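A rubisco-like protein (Burkholderia fungorum, PDB 3NWR) belongs to the rubisco-like branch of the rubisco large-chain family and is probably a lyase or related enzyme whose precise reaction is not established. Local coordinates at residues D104-L107 and P108-A111; T363-A366 and T367-V371. All coordinates share one frame; numbering follows the deposited sequence.

How the interactions relate
Both interactions are local, each confined to one continuous run of chain, so neither closes a long loop, and they follow in series without nesting or crossing. Interaction 1 (104-111) comes first, in the N-terminal domain, where the loop after strand 89-99 turns into helix 107-114; it starts that helix beside helix 267-276 and against the second subunit. Interaction 2 (363-371) comes much later, in the catalytic domain, on the helix that links the parallel strands 352-355 and 377-379. Their centres lie about 35 Å apart, on opposite sides of the chain's centre, and their nearest atoms remain about 24 Å apart, with no direct contact.

Interaction 1. Residues D104-L107 and P108-A111; sequences DANL and PTLA
An asparagine N-cap opens helix 107-114: Asn106 turns its side-chain oxygen back over the first turn and takes the amide of Thr109. The capping bond from Thr109 N to Asn106 OD1 measures 2.9 Å, with an N-H...O angle of 152°. Thr109 adds its hydroxyl, OG1 lying 3.0 Å from Asn106 OD1. Both donors come from the same face of the amide plane, but not alike: the backbone N is tilted moderately from it, whereas OG1 stands well above it, 66° out of the plane. The torsions account for the double grip, since Asn106 CG is anti to its own N (chi1 -171°) and Thr109 carries OG1 beside its backbone N. The other end of the amide faces the dimer partner, with Asn106 ND2 donating to Thr237 O of the second subunit and to a bound glycerol, so the amide is held at both ends. Regular helical bonding starts at once: Leu110 N reaches Asn106 O at 2.8 Å, and Ala111 N reaches Leu107 O at 3.1 Å. Alongside, Leu107 CD1 approaches Leu110 CD2 at 4.3 Å, a loose apolar touch. Leu107 and Ala111 pack on Phe267 of helix 267-276, Pro108 meets Ser268 of the same helix, and Thr109 lies against Ala201 of the second subunit.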
ATOM      1  N   ASP A 104       1.047  11.824  17.155  1.00 16.42           N
ATOM      2  CA  ASP A 104       2.320  11.445  17.752  1.00 17.18           C
ATOM      3  C   ASP A 104       3.216  10.716  16.740  1.00 15.95           C
ATOM      4  O   ASP A 104       3.004  10.852  15.534  1.00 16.30           O
ATOM      5  CB  ASP A 104       2.135  10.678  19.059  1.00 21.06           C
ATOM      6  CG  ASP A 104       2.358  11.569  20.276  1.00 31.38           C
ATOM      7  OD1 ASP A 104       2.810  12.724  20.087  1.00 29.64           O
ATOM      8  OD2 ASP A 104       2.079  11.134  21.412  1.00 33.58           O
ATOM      9  N   ALA A 105       4.224   9.983  17.210  1.00 17.96           N
ATOM     10  CA  ALA A 105       5.243   9.444  16.298  1.00 18.37           C
ATOM     11  C   ALA A 105       4.859   8.078  15.754  1.00 18.68           C
ATOM     12  O   ALA A 105       5.615   7.120  15.850  1.00 20.07           O
ATOM     13  CB  ALA A 105       6.609   9.382  16.984  1.00 21.74           C
ATOM     14  N   ASN A 106       3.676   8.021  15.168  1.00 14.36           N
ATOM     15  CA  ASN A 106       3.063   6.786  14.709  1.00 12.52           C
ATOM     16  C   ASN A 106       3.008   6.818  13.181  1.00 10.82           C
ATOM     17  O   ASN A 106       2.140   7.479  12.593  1.00 12.45           O
ATOM     18  CB  ASN A 106       1.649   6.711  15.303  1.00 11.48           C
ATOM     19  CG  ASN A 106       0.979   5.364  15.077  1.00 13.84           C
ATOM     20  OD1 ASN A 106       0.832   4.911  13.939  1.00 12.94           O
ATOM     21  ND2 ASN A 106       0.558   4.721  16.165  1.00 14.42           N
ATOM     22  N   LEU A 107       3.948   6.119  12.548  1.00 12.47           N
ATOM     23  CA  LEU A 107       4.120   6.198  11.097  1.00 13.28           C
ATOM     24  C   LEU A 107       2.903   5.713  10.305  1.00 10.32           C
ATOM     25  O   LEU A 107       2.411   6.438   9.434  1.00 11.98           O
ATOM     26  CB  LEU A 107       5.397   5.473  10.666  1.00 12.51           C
ATOM     27  CG  LEU A 107       5.767   5.572   9.181  1.00 12.23           C
ATOM     28  CD1 LEU A 107       5.686   7.010   8.650  1.00 11.67           C
ATOM     29  CD2 LEU A 107       7.169   5.002   8.960  1.00 11.80           C
ATOM     30  N   PRO A 108       2.399   4.500  10.587  1.00 12.10           N
ATOM     31  CA  PRO A 108       1.228   4.096   9.789  1.00 11.45           C
ATOM     32  C   PRO A 108      -0.031   4.941  10.048  1.00 11.34           C
ATOM     33  O   PRO A 108      -0.837   5.125   9.137  1.00 11.93           O
ATOM     34  CB  PRO A 108       1.038   2.619  10.162  1.00 11.69           C
ATOM     35  CG  PRO A 108       1.671   2.484  11.538  1.00 13.00           C
ATOM     36  CD  PRO A 108       2.858   3.430  11.498  1.00 10.97           C
ATOM     37  N   THR A 109      -0.208   5.470  11.252  1.00 10.72           N
ATOM     38  CA  THR A 109      -1.343   6.363  11.473  1.00 11.62           C
ATOM     39  C   THR A 109      -1.126   7.743  10.851  1.00 14.17           C
ATOM     40  O   THR A 109      -2.082   8.387  10.427  1.00 12.86           O
ATOM     41  CB  THR A 109      -1.746   6.416  12.953  1.00 12.50           C
ATOM     42  OG1 THR A 109      -2.080   5.090  13.360  1.00 12.66           O
ATOM     43  CG2 THR A 109      -2.964   7.325  13.158  1.00 12.49           C
ATOM     44  N   LEU A 110       0.130   8.168  10.739  1.00 11.98           N
ATOM     45  CA  LEU A 110       0.435   9.364   9.958  1.00 12.12           C
ATOM     46  C   LEU A 110      -0.072   9.163   8.527  1.00 12.60           C
ATOM     47  O   LEU A 110      -0.734  10.035   7.964  1.00 12.73           O
ATOM     48  CB  LEU A 110       1.942   9.640   9.980  1.00 12.17           C
ATOM     49  CG  LEU A 110       2.436  10.740   9.042  1.00 13.53           C
ATOM     50  CD1 LEU A 110       1.707  12.040   9.324  1.00 16.02           C
ATOM     51  CD2 LEU A 110       3.948  10.937   9.142  1.00 14.21           C
ATOM     52  N   ALA A 111       0.218   8.003   7.944  1.00 12.21           N
ATOM     53  CA  ALA A 111      -0.287   7.714   6.599  1.00 12.72           C
ATOM     54  C   ALA A 111      -1.820   7.668   6.549  1.00 13.30           C
ATOM     55  O   ALA A 111      -2.427   8.140   5.587  1.00 13.92           O
ATOM     56  CB  ALA A 111       0.310   6.418   6.055  1.00 11.85           C
TER

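Interaction 2. Residues T363-A366 and T367-V371; sequences TVQA and TFDAV
Thr367 folds its hydroxyl back onto the carbonyl of Thr363, one turn earlier, at the start of helix 364-371, the helix of a beta-alpha-beta unit between strands 352-355 and 377-379 of the TIM-barrel-type catalytic domain. With chi1 at -63°, OG1 sits beside its own backbone N, and the two donors share one acceptor: Thr367 N lies 3.2 Å from Thr363 O, while Thr367 OG1 lies closer, 2.8 Å from Thr363 O. They approach from opposite faces of the carbonyl plane, so this oxygen is gripped by two bonds from one residue. The hydroxyl of Thr363 has other partners, Gln359 OE1 and Trp360 O. Further along, the spacing of four residues repeats: Phe368 N meets Val364 O at 2.9 Å, nearly straight with an N-H...O angle of 169°, and Asp369 N meets Gln365 O at 3.0 Å.

Gln365 and Asp369 lie on the outer part of the helix. Gln365 bends at its second torsion, carrying its terminal amide obliquely up to the oxygens of the Asp369 carboxylate; the two planes are 30° apart, though the amide's two ends cannot be told apart with confidence. The Phe368 ring leaves the helix in another direction and rests on Trp402 and Val405 of helix 391-407. On the sheet-facing side, Thr367 touches Phe355 and Phe378, one from each flanking strand. Where the helix nears its last turn, Ala370 N donates to Ala366 O at 2.9 Å, and the methyl CB of Ala370 lies 3.4 Å from Ala366 O.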
ATOM      1  N   THR A 363      22.832   6.885 -20.887  1.00 15.27           N
ATOM      2  CA  THR A 363      21.970   7.627 -19.968  1.00 13.32           C
ATOM      3  C   THR A 363      22.757   8.251 -18.817  1.00 12.29           C
ATOM      4  O   THR A 363      22.188   8.872 -17.917  1.00 14.67           O
ATOM      5  CB  THR A 363      20.848   6.741 -19.378  1.00 14.38           C
ATOM      6  OG1 THR A 363      21.438   5.654 -18.644  1.00 14.69           O
ATOM      7  CG2 THR A 363      19.975   6.178 -20.480  1.00 15.33           C
ATOM      8  N   VAL A 364      24.078   8.122 -18.863  1.00 13.97           N
ATOM      9  CA  VAL A 364      24.918   8.624 -17.783  1.00 13.88           C
ATOM     10  C   VAL A 364      24.936  10.156 -17.701  1.00 14.35           C
ATOM     11  O   VAL A 364      24.814  10.725 -16.624  1.00 15.34           O
ATOM     12  CB  VAL A 364      26.341   8.065 -17.913  1.00 14.73           C
ATOM     13  CG1 VAL A 364      27.317   8.828 -17.015  1.00 13.89           C
ATOM     14  CG2 VAL A 364      26.336   6.570 -17.591  1.00 14.19           C
ATOM     15  N   GLN A 365      25.097  10.832 -18.834  1.00 14.83           N
ATOM     16  CA  GLN A 365      25.128  12.292 -18.806  1.00 14.33           C
ATOM     17  C   GLN A 365      23.862  12.892 -18.181  1.00 15.43           C
ATOM     18  O   GLN A 365      23.941  13.783 -17.331  1.00 15.49           O
ATOM     19  CB  GLN A 365      25.330  12.861 -20.213  1.00 15.01           C
ATOM     20  CG  GLN A 365      25.485  14.384 -20.224  1.00 18.25           C
ATOM     21  CD  GLN A 365      26.814  14.835 -19.648  1.00 18.30           C
ATOM     22  OE1 GLN A 365      26.881  15.418 -18.562  1.00 20.49           O
ATOM     23  NE2 GLN A 365      27.878  14.560 -20.370  1.00 14.80           N
ATOM     24  N   ALA A 366      22.703  12.424 -18.630  1.00 15.74           N
ATOM     25  CA  ALA A 366      21.438  12.952 -18.131  1.00 17.89           C
ATOM     26  C   ALA A 366      21.297  12.669 -16.639  1.00 16.27           C
ATOM     27  O   ALA A 366      20.790  13.494 -15.873  1.00 17.98           O
ATOM     28  CB  ALA A 366      20.278  12.352 -18.894  1.00 18.51           C
ATOM     29  N   THR A 367      21.780  11.507 -16.225  1.00 14.98           N
ATOM     30  CA  THR A 367      21.701  11.119 -14.820  1.00 15.12           C
ATOM     31  C   THR A 367      22.577  12.025 -13.957  1.00 16.62           C
ATOM     32  O   THR A 367      22.140  12.520 -12.920  1.00 17.50           O
ATOM     33  CB  THR A 367      22.082   9.640 -14.646  1.00 16.40           C
ATOM     34  OG1 THR A 367      21.143   8.831 -15.360  1.00 15.01           O
ATOM     35  CG2 THR A 367      22.059   9.230 -13.167  1.00 16.87           C
ATOM     36  N   PHE A 368      23.814  12.249 -14.399  1.00 13.90           N
ATOM     37  CA  PHE A 368      24.746  13.120 -13.696  1.00 16.40           C
ATOM     38  C   PHE A 368      24.163  14.523 -13.577  1.00 18.50           C
ATOM     39  O   PHE A 368      24.225  15.150 -12.517  1.00 18.86           O
ATOM     40  CB  PHE A 368      26.082  13.153 -14.452  1.00 15.01           C
ATOM     41  CG  PHE A 368      27.185  13.885 -13.732  1.00 19.21           C
ATOM     42  CD1 PHE A 368      27.474  13.614 -12.404  1.00 19.86           C
ATOM     43  CD2 PHE A 368      27.965  14.817 -14.406  1.00 19.55           C
ATOM     44  CE1 PHE A 368      28.508  14.280 -11.751  1.00 22.02           C
ATOM     45  CE2 PHE A 368      29.002  15.480 -13.758  1.00 21.81           C
ATOM     46  CZ  PHE A 368      29.271  15.211 -12.434  1.00 22.54           C
ATOM     47  N   ASP A 369      23.588  15.009 -14.671  1.00 18.86           N
ATOM     48  CA  ASP A 369      23.023  16.352 -14.687  1.00 24.06           C
ATOM     49  C   ASP A 369      21.767  16.466 -13.813  1.00 22.66           C
ATOM     50  O   ASP A 369      21.502  17.520 -13.245  1.00 25.86           O
ATOM     51  CB  ASP A 369      22.764  16.798 -16.128  1.00 20.55           C
ATOM     52  CG  ASP A 369      24.052  17.041 -16.901  1.00 21.94           C
ATOM     53  OD1 ASP A 369      25.118  17.195 -16.263  1.00 23.44           O
ATOM     54  OD2 ASP A 369      24.007  17.085 -18.148  1.00 22.07           O
ATOM     55  N   ALA A 370      21.019  15.377 -13.679  1.00 19.87           N
ATOM     56  CA  ALA A 370      19.869  15.352 -12.768  1.00 20.59           C
ATOM     57  C   ALA A 370      20.287  15.444 -11.299  1.00 23.87           C
ATOM     58  O   ALA A 370      19.728  16.233 -10.537  1.00 26.51           O
ATOM     59  CB  ALA A 370      19.021  14.097 -12.996  1.00 21.24           C
ATOM     60  N   VAL A 371      21.267  14.638 -10.904  1.00 19.02           N
ATOM     61  CA  VAL A 371      21.673  14.544  -9.502  1.00 19.67           C
ATOM     62  C   VAL A 371      22.588  15.697  -9.074  1.00 21.67           C
ATOM     63  O   VAL A 371      22.529  16.152  -7.932  1.00 21.04           O
ATOM     64  CB  VAL A 371      22.359  13.188  -9.217  1.00 18.32           C
ATOM     65  CG1 VAL A 371      22.916  13.133  -7.789  1.00 18.43           C
ATOM     66  CG2 VAL A 371      21.375  12.032  -9.460  1.00 19.38           C
TER